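Local coordinates for PP1b (Porcine reproductive and respiratory syndrome virus, PDB 6JDR), which probably unwinds RNA and DNA duplexes with 5' to 3' polarity at the expense of ATP, as the zinc-binding nsp10 helicase of the viral replicase, at residues V311-P319 against E325-S334; V299-V307 against L383-L392. The protein carries 1 engineered substitution. All coordinates share one frame; numbering follows the deposited sequence.

Contact 1: V311-P319 against E325-S334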
ATOM      1  N   VAL A 311      29.166 -19.993 -24.872  1.00 73.97           N
ATOM      2  CA  VAL A 311      28.855 -18.940 -25.837  1.00 74.56           C
ATOM      3  C   VAL A 311      29.667 -17.672 -25.552  1.00 75.78           C
ATOM      4  O   VAL A 311      30.131 -17.468 -24.428  1.00 75.31           O
ATOM      5  CB  VAL A 311      27.339 -18.640 -25.838  1.00 75.62           C
ATOM      6  CG1 VAL A 311      26.910 -17.953 -24.546  1.00 76.20           C
ATOM      7  CG2 VAL A 311      26.948 -17.813 -27.051  1.00 76.44           C
ATOM      8  N   ARG A 312      29.844 -16.838 -26.576  1.00 76.62           N
ATOM      9  CA  ARG A 312      30.678 -15.641 -26.486  1.00 79.30           C
ATOM     10  C   ARG A 312      29.893 -14.366 -26.815  1.00 77.45           C
ATOM     11  O   ARG A 312      30.318 -13.569 -27.656  1.00 77.65           O
ATOM     12  CB  ARG A 312      31.869 -15.766 -27.443  1.00 82.52           C
ATOM     13  CG  ARG A 312      32.757 -16.979 -27.206  1.00 85.66           C
ATOM     14  CD  ARG A 312      33.652 -16.803 -25.988  1.00 88.12           C
ATOM     15  NE  ARG A 312      34.729 -17.794 -25.963  1.00 90.75           N
ATOM     16  CZ  ARG A 312      35.838 -17.740 -26.702  1.00 91.25           C
ATOM     17  NH1 ARG A 312      36.050 -16.735 -27.551  1.00 90.99           N
ATOM     18  NH2 ARG A 312      36.747 -18.705 -26.594  1.00 91.23           N
ATOM     19  N   TYR A 313      28.758 -14.167 -26.150  1.00 74.46           N
ATOM     20  CA  TYR A 313      27.948 -12.967 -26.363  1.00 72.18           C
ATOM     21  C   TYR A 313      28.292 -11.878 -25.351  1.00 69.77           C
ATOM     22  O   TYR A 313      28.233 -12.104 -24.142  1.00 68.78           O
ATOM     23  CB  TYR A 313      26.455 -13.296 -26.281  1.00 72.77           C
ATOM     24  CG  TYR A 313      25.937 -14.214 -27.374  1.00 73.47           C
ATOM     25  CD1 TYR A 313      26.412 -14.128 -28.684  1.00 74.60           C
ATOM     26  CD2 TYR A 313      24.939 -15.145 -27.105  1.00 73.47           C
ATOM     27  CE1 TYR A 313      25.926 -14.959 -29.680  1.00 74.79           C
ATOM     28  CE2 TYR A 313      24.444 -15.976 -28.098  1.00 74.54           C
ATOM     29  CZ  TYR A 313      24.944 -15.880 -29.383  1.00 74.52           C
ATOM     30  OH  TYR A 313      24.458 -16.703 -30.372  1.00 75.37           O
ATOM     31  N   GLY A 314      28.643 -10.695 -25.854  1.00 67.31           N
ATOM     32  CA  GLY A 314      29.015  -9.567 -25.003  1.00 66.59           C
ATOM     33  C   GLY A 314      30.292  -9.845 -24.237  1.00 66.31           C
ATOM     34  O   GLY A 314      31.147 -10.591 -24.708  1.00 69.89           O
ATOM     35  N   GLN A 315      30.420  -9.250 -23.055  1.00 65.60           N
ATOM     36  CA  GLN A 315      31.558  -9.518 -22.184  1.00 64.55           C
ATOM     37  C   GLN A 315      31.349 -10.842 -21.460  1.00 62.89           C
ATOM     38  O   GLN A 315      30.314 -11.046 -20.827  1.00 63.74           O
ATOM     39  CB  GLN A 315      31.734  -8.390 -21.163  1.00 65.72           C
ATOM     40  CG  GLN A 315      32.889  -8.591 -20.190  1.00 67.28           C
ATOM     41  CD  GLN A 315      34.226  -8.739 -20.892  1.00 68.86           C
ATOM     42  OE1 GLN A 315      34.699  -7.807 -21.541  1.00 70.60           O
ATOM     43  NE2 GLN A 315      34.843  -9.912 -20.770  1.00 70.08           N
ATOM     44  N   VAL A 316      32.329 -11.737 -21.554  1.00 60.41           N
ATOM     45  CA  VAL A 316      32.273 -13.015 -20.847  1.00 58.17           C
ATOM     46  C   VAL A 316      32.808 -12.845 -19.429  1.00 56.33           C
ATOM     47  O   VAL A 316      33.852 -12.221 -19.219  1.00 55.68           O
ATOM     48  CB  VAL A 316      33.081 -14.110 -21.575  1.00 58.34           C
ATOM     49  CG1 VAL A 316      33.096 -15.403 -20.766  1.00 57.59           C
ATOM     50  CG2 VAL A 316      32.507 -14.354 -22.965  1.00 59.56           C
ATOM     51  N   LEU A 317      32.080 -13.408 -18.466  1.00 54.01           N
ATOM     52  CA  LEU A 317      32.464 -13.367 -17.061  1.00 52.47           C
ATOM     53  C   LEU A 317      32.571 -14.782 -16.530  1.00 49.66           C
ATOM     54  O   LEU A 317      31.786 -15.648 -16.913  1.00 46.80           O
ATOM     55  CB  LEU A 317      31.420 -12.606 -16.245  1.00 53.99           C
ATOM     56  CG  LEU A 317      31.183 -11.142 -16.613  1.00 56.57           C
ATOM     57  CD1 LEU A 317      30.098 -10.546 -15.725  1.00 58.16           C
ATOM     58  CD2 LEU A 317      32.470 -10.339 -16.492  1.00 56.65           C
ATOM     59  N   THR A 318      33.540 -15.012 -15.645  1.00 47.89           N
ATOM     60  CA  THR A 318      33.731 -16.329 -15.044  1.00 47.80           C
ATOM     61  C   THR A 318      34.427 -16.197 -13.687  1.00 46.97           C
ATOM     62  O   THR A 318      35.276 -15.332 -13.515  1.00 49.95           O
ATOM     63  CB  THR A 318      34.527 -17.262 -15.986  1.00 48.31           C
ATOM     64  OG1 THR A 318      34.603 -18.580 -15.423  1.00 49.07           O
ATOM     65  CG2 THR A 318      35.935 -16.726 -16.239  1.00 48.30           C
ATOM     66  N   PRO A 319      34.055 -17.039 -12.709  1.00 45.46           N
ATOM     67  CA  PRO A 319      34.689 -16.922 -11.400  1.00 46.02           C
ATOM     68  C   PRO A 319      36.222 -16.960 -11.438  1.00 47.86           C
ATOM     69  O   PRO A 319      36.873 -16.036 -10.942  1.00 46.97           O
ATOM     70  CB  PRO A 319      34.149 -18.137 -10.639  1.00 45.27           C
ATOM     71  CG  PRO A 319      32.834 -18.423 -11.265  1.00 45.37           C
ATOM     72  CD  PRO A 319      32.920 -17.981 -12.696  1.00 45.35           C
ATOM     73  N   GLU A 325      38.959 -17.320 -21.387  1.00 61.78           N
ATOM     74  CA  GLU A 325      39.340 -17.537 -22.780  1.00 64.60           C
ATOM     75  C   GLU A 325      39.126 -16.249 -23.557  1.00 64.74           C
ATOM     76  O   GLU A 325      38.230 -15.473 -23.233  1.00 65.47           O
ATOM     77  CB  GLU A 325      38.490 -18.649 -23.398  1.00 66.03           C
ATOM     78  CG  GLU A 325      38.525 -19.961 -22.630  1.00 68.87           C
ATOM     79  CD  GLU A 325      37.600 -21.015 -23.208  1.00 71.68           C
ATOM     80  OE1 GLU A 325      36.930 -20.742 -24.226  1.00 72.12           O
ATOM     81  OE2 GLU A 325      37.549 -22.126 -22.637  1.00 76.75           O
ATOM     82  N   ASP A 326      39.946 -16.024 -24.580  1.00 67.05           N
ATOM     83  CA  ASP A 326      39.814 -14.840 -25.428  1.00 70.52           C
ATOM     84  C   ASP A 326      39.872 -13.571 -24.552  1.00 68.68           C
ATOM     85  O   ASP A 326      40.808 -13.421 -23.769  1.00 67.19           O
ATOM     86  CB  ASP A 326      38.530 -14.945 -26.273  1.00 73.73           C
ATOM     87  CG  ASP A 326      38.516 -13.987 -27.459  1.00 77.70           C
ATOM     88  OD1 ASP A 326      39.161 -12.919 -27.387  1.00 80.36           O
ATOM     89  OD2 ASP A 326      37.843 -14.306 -28.464  1.00 81.07           O
ATOM     90  N   SER A 327      38.879 -12.687 -24.653  1.00 68.81           N
ATOM     91  CA  SER A 327      38.875 -11.429 -23.906  1.00 69.44           C
ATOM     92  C   SER A 327      37.966 -11.486 -22.669  1.00 68.60           C
ATOM     93  O   SER A 327      37.426 -10.465 -22.241  1.00 68.74           O
ATOM     94  CB  SER A 327      38.432 -10.295 -24.833  1.00 69.59           C
ATOM     95  OG  SER A 327      37.137 -10.548 -25.354  1.00 68.77           O
ATOM     96  N   ALA A 328      37.806 -12.677 -22.093  1.00 67.14           N
ATOM     97  CA  ALA A 328      36.986 -12.855 -20.898  1.00 65.21           C
ATOM     98  C   ALA A 328      37.721 -12.350 -19.663  1.00 64.41           C
ATOM     99  O   ALA A 328      38.949 -12.325 -19.631  1.00 64.66           O
ATOM    100  CB  ALA A 328      36.620 -14.319 -20.725  1.00 64.48           C
ATOM    101  N   ILE A 329      36.953 -11.963 -18.646  1.00 64.11           N
ATOM    102  CA  ILE A 329      37.507 -11.478 -17.380  1.00 62.16           C
ATOM    103  C   ILE A 329      36.841 -12.171 -16.201  1.00 60.32           C
ATOM    104  O   ILE A 329      35.774 -12.772 -16.345  1.00 60.12           O
ATOM    105  CB  ILE A 329      37.329  -9.953 -17.231  1.00 63.12           C
ATOM    106  CG1 ILE A 329      35.846  -9.564 -17.314  1.00 63.87           C
ATOM    107  CG2 ILE A 329      38.137  -9.225 -18.297  1.00 62.47           C
ATOM    108  CD1 ILE A 329      35.574  -8.106 -17.018  1.00 64.74           C
ATOM    109  N   THR A 330      37.468 -12.081 -15.032  1.00 59.78           N
ATOM    110  CA  THR A 330      36.857 -12.598 -13.816  1.00 60.41           C
ATOM    111  C   THR A 330      35.698 -11.708 -13.391  1.00 62.27           C
ATOM    112  O   THR A 330      35.588 -10.553 -13.816  1.00 62.83           O
ATOM    113  CB  THR A 330      37.846 -12.687 -12.641  1.00 60.50           C
ATOM    114  OG1 THR A 330      38.396 -11.391 -12.372  1.00 60.10           O
ATOM    115  CG2 THR A 330      38.956 -13.674 -12.946  1.00 61.15           C
ATOM    116  N   ILE A 331      34.840 -12.256 -12.540  1.00 61.63           N
ATOM    117  CA  ILE A 331      33.743 -11.497 -11.961  1.00 61.31           C
ATOM    118  C   ILE A 331      34.298 -10.430 -11.013  1.00 63.46           C
ATOM    119  O   ILE A 331      33.748  -9.334 -10.924  1.00 64.68           O
ATOM    120  CB  ILE A 331      32.753 -12.420 -11.223  1.00 60.31           C
ATOM    121  CG1 ILE A 331      32.089 -13.386 -12.215  1.00 60.03           C
ATOM    122  CG2 ILE A 331      31.690 -11.604 -10.507  1.00 59.59           C
ATOM    123  CD1 ILE A 331      31.513 -14.631 -11.572  1.00 60.12           C
ATOM    124  N   ASP A 332      35.395 -10.744 -10.325  1.00 64.97           N
ATOM    125  CA  ASP A 332      36.067  -9.770  -9.458  1.00 68.31           C
ATOM    126  C   ASP A 332      36.606  -8.567 -10.234  1.00 69.59           C
ATOM    127  O   ASP A 332      36.583  -7.442  -9.732  1.00 73.18           O
ATOM    128  CB  ASP A 332      37.209 -10.432  -8.682  1.00 70.49           C
ATOM    129  CG  ASP A 332      36.715 -11.467  -7.687  1.00 74.27           C
ATOM    130  OD1 ASP A 332      35.633 -12.052  -7.917  1.00 74.78           O
ATOM    131  OD2 ASP A 332      37.412 -11.697  -6.674  1.00 77.96           O
ATOM    132  N   SER A 333      37.089  -8.808 -11.452  1.00 69.15           N
ATOM    133  CA  SER A 333      37.620  -7.742 -12.306  1.00 67.87           C
ATOM    134  C   SER A 333      36.527  -6.894 -12.951  1.00 67.66           C
ATOM    135  O   SER A 333      36.804  -5.799 -13.439  1.00 71.64           O
ATOM    136  CB  SER A 333      38.507  -8.334 -13.404  1.00 66.61           C
ATOM    137  OG  SER A 333      39.596  -9.043 -12.843  1.00 66.31           O
ATOM    138  N   SER A 334      35.297  -7.401 -12.961  1.00 66.65           N
ATOM    139  CA  SER A 334      34.166  -6.707 -13.580  1.00 67.80           C
ATOM    140  C   SER A 334      33.479  -5.689 -12.661  1.00 68.63           C
ATOM    141  O   SER A 334      32.521  -5.034 -13.077  1.00 65.73           O
ATOM    142  CB  SER A 334      33.128  -7.732 -14.047  1.00 67.20           C
ATOM    143  OG  SER A 334      32.581  -8.438 -12.944  1.00 64.37           O
TER

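Contact 2: V299-V307 against L383-L392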
ATOM      1  N   VAL A 299      13.480   0.863 -16.262  1.00 71.23           N
ATOM      2  CA  VAL A 299      13.862   0.507 -17.629  1.00 69.69           C
ATOM      3  C   VAL A 299      13.253  -0.854 -17.967  1.00 69.91           C
ATOM      4  O   VAL A 299      12.547  -1.439 -17.146  1.00 70.78           O
ATOM      5  CB  VAL A 299      15.399   0.497 -17.817  1.00 69.70           C
ATOM      6  CG1 VAL A 299      15.964   1.893 -17.603  1.00 69.61           C
ATOM      7  CG2 VAL A 299      16.073  -0.501 -16.882  1.00 69.84           C
ATOM      8  N   ASN A 300      13.518  -1.349 -19.174  1.00 70.34           N
ATOM      9  CA  ASN A 300      12.900  -2.589 -19.649  1.00 70.92           C
ATOM     10  C   ASN A 300      13.557  -3.851 -19.097  1.00 68.35           C
ATOM     11  O   ASN A 300      14.640  -3.804 -18.503  1.00 65.90           O
ATOM     12  CB  ASN A 300      12.916  -2.640 -21.181  1.00 73.32           C
ATOM     13  CG  ASN A 300      12.135  -1.503 -21.814  1.00 73.49           C
ATOM     14  OD1 ASN A 300      11.018  -1.195 -21.397  1.00 73.45           O
ATOM     15  ND2 ASN A 300      12.720  -0.874 -22.828  1.00 73.72           N
ATOM     16  N   THR A 301      12.881  -4.976 -19.315  1.00 66.00           N
ATOM     17  CA  THR A 301      13.342  -6.284 -18.871  1.00 65.96           C
ATOM     18  C   THR A 301      14.712  -6.643 -19.447  1.00 66.10           C
ATOM     19  O   THR A 301      14.958  -6.479 -20.643  1.00 66.15           O
ATOM     20  CB  THR A 301      12.339  -7.381 -19.284  1.00 65.67           C
ATOM     21  OG1 THR A 301      11.031  -7.033 -18.814  1.00 63.81           O
ATOM     22  CG2 THR A 301      12.738  -8.741 -18.710  1.00 66.22           C
ATOM     23  N   THR A 302      15.594  -7.131 -18.580  1.00 66.86           N
ATOM     24  CA  THR A 302      16.887  -7.664 -18.988  1.00 65.00           C
ATOM     25  C   THR A 302      16.682  -9.131 -19.334  1.00 65.57           C
ATOM     26  O   THR A 302      16.089  -9.875 -18.552  1.00 66.61           O
ATOM     27  CB  THR A 302      17.924  -7.537 -17.859  1.00 63.62           C
ATOM     28  OG1 THR A 302      18.005  -6.170 -17.435  1.00 61.75           O
ATOM     29  CG2 THR A 302      19.302  -8.002 -18.320  1.00 64.09           C
ATOM     30  N   ARG A 303      17.157  -9.541 -20.507  1.00 67.64           N
ATOM     31  CA  ARG A 303      16.962 -10.912 -20.980  1.00 69.69           C
ATOM     32  C   ARG A 303      17.846 -11.889 -20.209  1.00 65.90           C
ATOM     33  O   ARG A 303      19.000 -11.590 -19.908  1.00 61.63           O
ATOM     34  CB  ARG A 303      17.259 -11.009 -22.480  1.00 74.20           C
ATOM     35  CG  ARG A 303      16.892 -12.346 -23.109  1.00 78.26           C
ATOM     36  CD  ARG A 303      17.265 -12.387 -24.582  1.00 82.48           C
ATOM     37  NE  ARG A 303      16.378 -11.562 -25.403  1.00 86.31           N
ATOM     38  CZ  ARG A 303      16.544 -11.330 -26.705  1.00 88.26           C
ATOM     39  NH1 ARG A 303      17.573 -11.852 -27.365  1.00 87.57           N
ATOM     40  NH2 ARG A 303      15.675 -10.563 -27.355  1.00 90.09           N
ATOM     41  N   VAL A 304      17.289 -13.054 -19.893  1.00 64.91           N
ATOM     42  CA  VAL A 304      18.027 -14.115 -19.219  1.00 66.43           C
ATOM     43  C   VAL A 304      17.809 -15.422 -19.973  1.00 68.60           C
ATOM     44  O   VAL A 304      16.674 -15.881 -20.121  1.00 69.21           O
ATOM     45  CB  VAL A 304      17.584 -14.273 -17.749  1.00 66.30           C
ATOM     46  CG1 VAL A 304      18.310 -15.441 -17.091  1.00 66.40           C
ATOM     47  CG2 VAL A 304      17.829 -12.980 -16.981  1.00 65.39           C
ATOM     48  N   THR A 305      18.906 -16.012 -20.445  1.00 70.36           N
ATOM     49  CA  THR A 305      18.857 -17.215 -21.268  1.00 69.69           C
ATOM     50  C   THR A 305      19.842 -18.252 -20.736  1.00 69.28           C
ATOM     51  O   THR A 305      21.010 -17.938 -20.526  1.00 68.50           O
ATOM     52  CB  THR A 305      19.219 -16.889 -22.732  1.00 70.36           C
ATOM     53  OG1 THR A 305      18.673 -15.614 -23.098  1.00 68.65           O
ATOM     54  CG2 THR A 305      18.689 -17.963 -23.671  1.00 71.14           C
ATOM     55  N   TYR A 306      19.362 -19.477 -20.523  1.00 69.66           N
ATOM     56  CA  TYR A 306      20.199 -20.579 -20.039  1.00 70.27           C
ATOM     57  C   TYR A 306      20.645 -21.481 -21.189  1.00 72.43           C
ATOM     58  O   TYR A 306      19.911 -22.380 -21.609  1.00 74.43           O
ATOM     59  CB  TYR A 306      19.459 -21.394 -18.973  1.00 69.73           C
ATOM     60  CG  TYR A 306      19.408 -20.701 -17.629  1.00 70.61           C
ATOM     61  CD1 TYR A 306      20.271 -21.069 -16.598  1.00 69.90           C
ATOM     62  CD2 TYR A 306      18.509 -19.664 -17.393  1.00 70.07           C
ATOM     63  CE1 TYR A 306      20.232 -20.430 -15.368  1.00 68.87           C
ATOM     64  CE2 TYR A 306      18.463 -19.020 -16.167  1.00 69.35           C
ATOM     65  CZ  TYR A 306      19.327 -19.405 -15.157  1.00 69.26           C
ATOM     66  OH  TYR A 306      19.278 -18.763 -13.940  1.00 66.93           O
ATOM     67  N   VAL A 307      21.855 -21.231 -21.685  1.00 73.47           N
ATOM     68  CA  VAL A 307      22.418 -21.977 -22.818  1.00 74.28           C
ATOM     69  C   VAL A 307      22.985 -23.335 -22.396  1.00 76.20           C
ATOM     70  O   VAL A 307      23.560 -23.471 -21.316  1.00 77.65           O
ATOM     71  CB  VAL A 307      23.513 -21.168 -23.554  1.00 73.67           C
ATOM     72  CG1 VAL A 307      22.945 -19.853 -24.068  1.00 73.02           C
ATOM     73  CG2 VAL A 307      24.728 -20.916 -22.664  1.00 74.48           C
ATOM     74  N   LEU A 383      16.617 -16.798 -10.417  1.00 64.69           N
ATOM     75  CA  LEU A 383      16.696 -16.014 -11.642  1.00 65.25           C
ATOM     76  C   LEU A 383      16.077 -16.801 -12.790  1.00 65.28           C
ATOM     77  O   LEU A 383      16.774 -17.554 -13.474  1.00 64.89           O
ATOM     78  CB  LEU A 383      18.155 -15.660 -11.946  1.00 63.88           C
ATOM     79  CG  LEU A 383      18.398 -14.735 -13.138  1.00 64.30           C
ATOM     80  CD1 LEU A 383      17.814 -13.351 -12.899  1.00 64.48           C
ATOM     81  CD2 LEU A 383      19.888 -14.645 -13.424  1.00 64.94           C
ATOM     82  N   PRO A 384      14.758 -16.642 -13.000  1.00 67.02           N
ATOM     83  CA  PRO A 384      14.093 -17.392 -14.066  1.00 67.42           C
ATOM     84  C   PRO A 384      14.487 -16.907 -15.457  1.00 67.59           C
ATOM     85  O   PRO A 384      14.896 -15.757 -15.625  1.00 66.69           O
ATOM     86  CB  PRO A 384      12.595 -17.139 -13.814  1.00 67.84           C
ATOM     87  CG  PRO A 384      12.498 -16.430 -12.504  1.00 67.69           C
ATOM     88  CD  PRO A 384      13.818 -15.766 -12.277  1.00 67.44           C
ATOM     89  N   ALA A 385      14.366 -17.791 -16.442  1.00 70.25           N
ATOM     90  CA  ALA A 385      14.617 -17.435 -17.831  1.00 73.86           C
ATOM     91  C   ALA A 385      13.548 -16.454 -18.300  1.00 76.86           C
ATOM     92  O   ALA A 385      12.353 -16.717 -18.157  1.00 77.80           O
ATOM     93  CB  ALA A 385      14.618 -18.677 -18.708  1.00 74.89           C
ATOM     94  N   LYS A 386      13.994 -15.329 -18.852  1.00 79.56           N
ATOM     95  CA  LYS A 386      13.112 -14.268 -19.326  1.00 81.09           C
ATOM     96  C   LYS A 386      13.531 -13.851 -20.731  1.00 81.80           C
ATOM     97  O   LYS A 386      14.664 -13.414 -20.940  1.00 79.81           O
ATOM     98  CB  LYS A 386      13.168 -13.057 -18.384  1.00 83.26           C
ATOM     99  CG  LYS A 386      11.892 -12.792 -17.594  1.00 85.16           C
ATOM    100  CD  LYS A 386      11.498 -13.953 -16.691  1.00 85.52           C
ATOM    101  CE  LYS A 386      10.386 -13.547 -15.733  1.00 86.24           C
ATOM    102  NZ  LYS A 386       9.762 -14.717 -15.055  1.00 85.98           N
ATOM    103  N   GLY A 387      12.617 -14.001 -21.686  1.00 83.96           N
ATOM    104  CA  GLY A 387      12.836 -13.540 -23.053  1.00 85.68           C
ATOM    105  C   GLY A 387      12.303 -12.133 -23.236  1.00 87.53           C
ATOM    106  O   GLY A 387      11.571 -11.625 -22.386  1.00 87.54           O
ATOM    107  N   THR A 388      12.681 -11.503 -24.343  1.00 90.64           N
ATOM    108  CA  THR A 388      12.165 -10.186 -24.709  1.00 93.65           C
ATOM    109  C   THR A 388      12.034 -10.091 -26.230  1.00 97.20           C
ATOM    110  O   THR A 388      12.944 -10.502 -26.952  1.00 99.61           O
ATOM    111  CB  THR A 388      13.093  -9.057 -24.221  1.00 92.46           C
ATOM    112  OG1 THR A 388      14.442  -9.344 -24.607  1.00 91.66           O
ATOM    113  CG2 THR A 388      13.022  -8.906 -22.709  1.00 92.32           C
ATOM    114  N   PRO A 389      10.902  -9.553 -26.726  1.00100.05           N
ATOM    115  CA  PRO A 389      10.741  -9.365 -28.169  1.00 99.88           C
ATOM    116  C   PRO A 389      11.573  -8.180 -28.669  1.00 99.18           C
ATOM    117  O   PRO A 389      11.051  -7.077 -28.858  1.00 98.88           O
ATOM    118  CB  PRO A 389       9.238  -9.118 -28.324  1.00100.51           C
ATOM    119  CG  PRO A 389       8.831  -8.494 -27.035  1.00101.14           C
ATOM    120  CD  PRO A 389       9.723  -9.081 -25.975  1.00100.59           C
ATOM    121  N   VAL A 390      12.869  -8.424 -28.856  1.00 97.45           N
ATOM    122  CA  VAL A 390      13.829  -7.386 -29.230  1.00 97.48           C
ATOM    123  C   VAL A 390      14.925  -7.989 -30.111  1.00 96.72           C
ATOM    124  O   VAL A 390      15.240  -9.178 -30.002  1.00 94.67           O
ATOM    125  CB  VAL A 390      14.493  -6.757 -27.980  1.00 98.27           C
ATOM    126  CG1 VAL A 390      15.403  -5.597 -28.364  1.00 97.27           C
ATOM    127  CG2 VAL A 390      13.448  -6.287 -26.978  1.00 98.79           C
ATOM    128  N   ASN A 391      15.496  -7.160 -30.982  1.00 96.52           N
ATOM    129  CA  ASN A 391      16.666  -7.536 -31.769  1.00 97.29           C
ATOM    130  C   ASN A 391      17.939  -7.041 -31.086  1.00 96.91           C
ATOM    131  O   ASN A 391      18.262  -5.854 -31.145  1.00 95.46           O
ATOM    132  CB  ASN A 391      16.567  -6.954 -33.181  1.00 97.45           C
ATOM    133  N   LEU A 392      18.652  -7.955 -30.429  1.00 98.18           N
ATOM    134  CA  LEU A 392      19.886  -7.615 -29.714  1.00 99.09           C
ATOM    135  C   LEU A 392      21.071  -7.535 -30.668  1.00 99.87           C
ATOM    136  O   LEU A 392      21.061  -8.148 -31.738  1.00 98.19           O
ATOM    137  CB  LEU A 392      20.180  -8.632 -28.600  1.00 99.42           C
ATOM    138  CG  LEU A 392      19.486  -8.423 -27.248  1.00 99.32           C
ATOM    139  CD1 LEU A 392      20.028  -7.188 -26.541  1.00 98.93           C
ATOM    140  CD2 LEU A 392      17.976  -8.332 -27.410  1.00 99.66           C
TER

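Contact 1: V311-P319 against E325-S334
The carbonyl oxygen V316 O is gripped by two donors, the backbone N of I329 from the facing segment and the side-chain amide of Q315 from its own, which arrive from opposite faces of the carbonyl plane. The bond from I329 N to V316 O spans 3.2 Å and is nearly straight. Q315 NE2 donates a second time across the contact, to S327 O at 3.0 Å, and both acceptors lie in its amide plane, which fixes the rotation of the amide. With CG anti to the backbone N (chi1 179°) and a bend at chi2, the Q315 chain curls round so that NE2 lies between V316 O and S327 O, packing on the CG1 methylene of I329. Next, T318 N donates to I329 O at 3.2 Å, completing the parallel pairing around L317 and I329. Their side chains lie alongside each other on one face of the sheet, where CD2 of L317 meets I329 CG1 and S334 CB, each at 3.6 Å. The P319 ring and I331 run side by side, CD against CD1; I331 also rests on V359 and A360 of helix 354-361.

The outer end is charged. R312 NH2 reaches the anti lone pair of E325 OE1 at 3.1 Å, near the guanidinium plane, while NH1 forms a salt bridge with D326 OD2 at 3.2 Å; the two carboxylates stand steeply to the guanidinium, at 75° and 81°. E325 and D326 belong to a type II' turn, so the arginine probably helps to hold the turn that leads into strand 329-330; its charge may offset the nearness of D326 to D397. This short strand forms the edge of the second parallel sheet of the superfamily 1 helicase core, next to strand 315-318.

Contact 2: V299-V307 against L383-L392
R303 and T388 form the tightly packed end of this contact: the guanidinium grips the threonine side-on, NE giving a hydrogen bond to T388 OG1 at 3.0 Å and NH2 one to T388 O at 2.8 Å. NH2, with two N-H groups for three acceptors, must share them, by bent bonds to T388 O and OG1 and a further one to V390 O, 3.0 Å away and in the guanidinium plane; together with the NE bond this restricts the group's rotation. One face is covered by the L392 methyl CD2, lying 3.4 Å from R303 CZ. An extended start (CG anti to the backbone N, chi1 -172°) followed by a bend at chi3 carries the arginine along the loop to these carbonyls.

Midway, V304 and K386 form a hydrogen-bonded antiparallel pair, with V304 N to K386 O at 2.8 Å and K386 N to V304 O at 3.0 Å. V304 also sets CG1 against L383 CG. At the far end the Y306 hydroxyl donates to L383 O at 2.8 Å, in the carbonyl plane.

The solvent side is looser. A385, K386 and G387 are exposed, and the aliphatic part of K386 only brushes T301, CG to CG2 at 4.3 Å, before its amine leads away. The loop between strands 367-371 and 392-395 thus returns to edge strand 303-307 by a single antiparallel bridge, on an otherwise parallel sheet.

Contacts 1 and 2 lie at the two borders of one parallel sheet, with centres about 19 Å apart. Strand 303-307 of contact 2 forms one border and strand 329-330 of contact 1 the other; strands 367-371, 342-345 and 315-318 lie between them. Segments 299-307 and 311-319 follow closely in sequence, yet the two contacts do not otherwise touch. Contact 1 joins neighbouring strands over a short connection, whereas contact 2 brings back a loop from beyond strand 367-371. Both lie away from the annotated zinc sites. The probable Walker A P-loop follows strand 145-148 of the other, seven-stranded parallel sheet. Contact 1 is centred about 41 Å and contact 2 about 29 Å from the chain's centre.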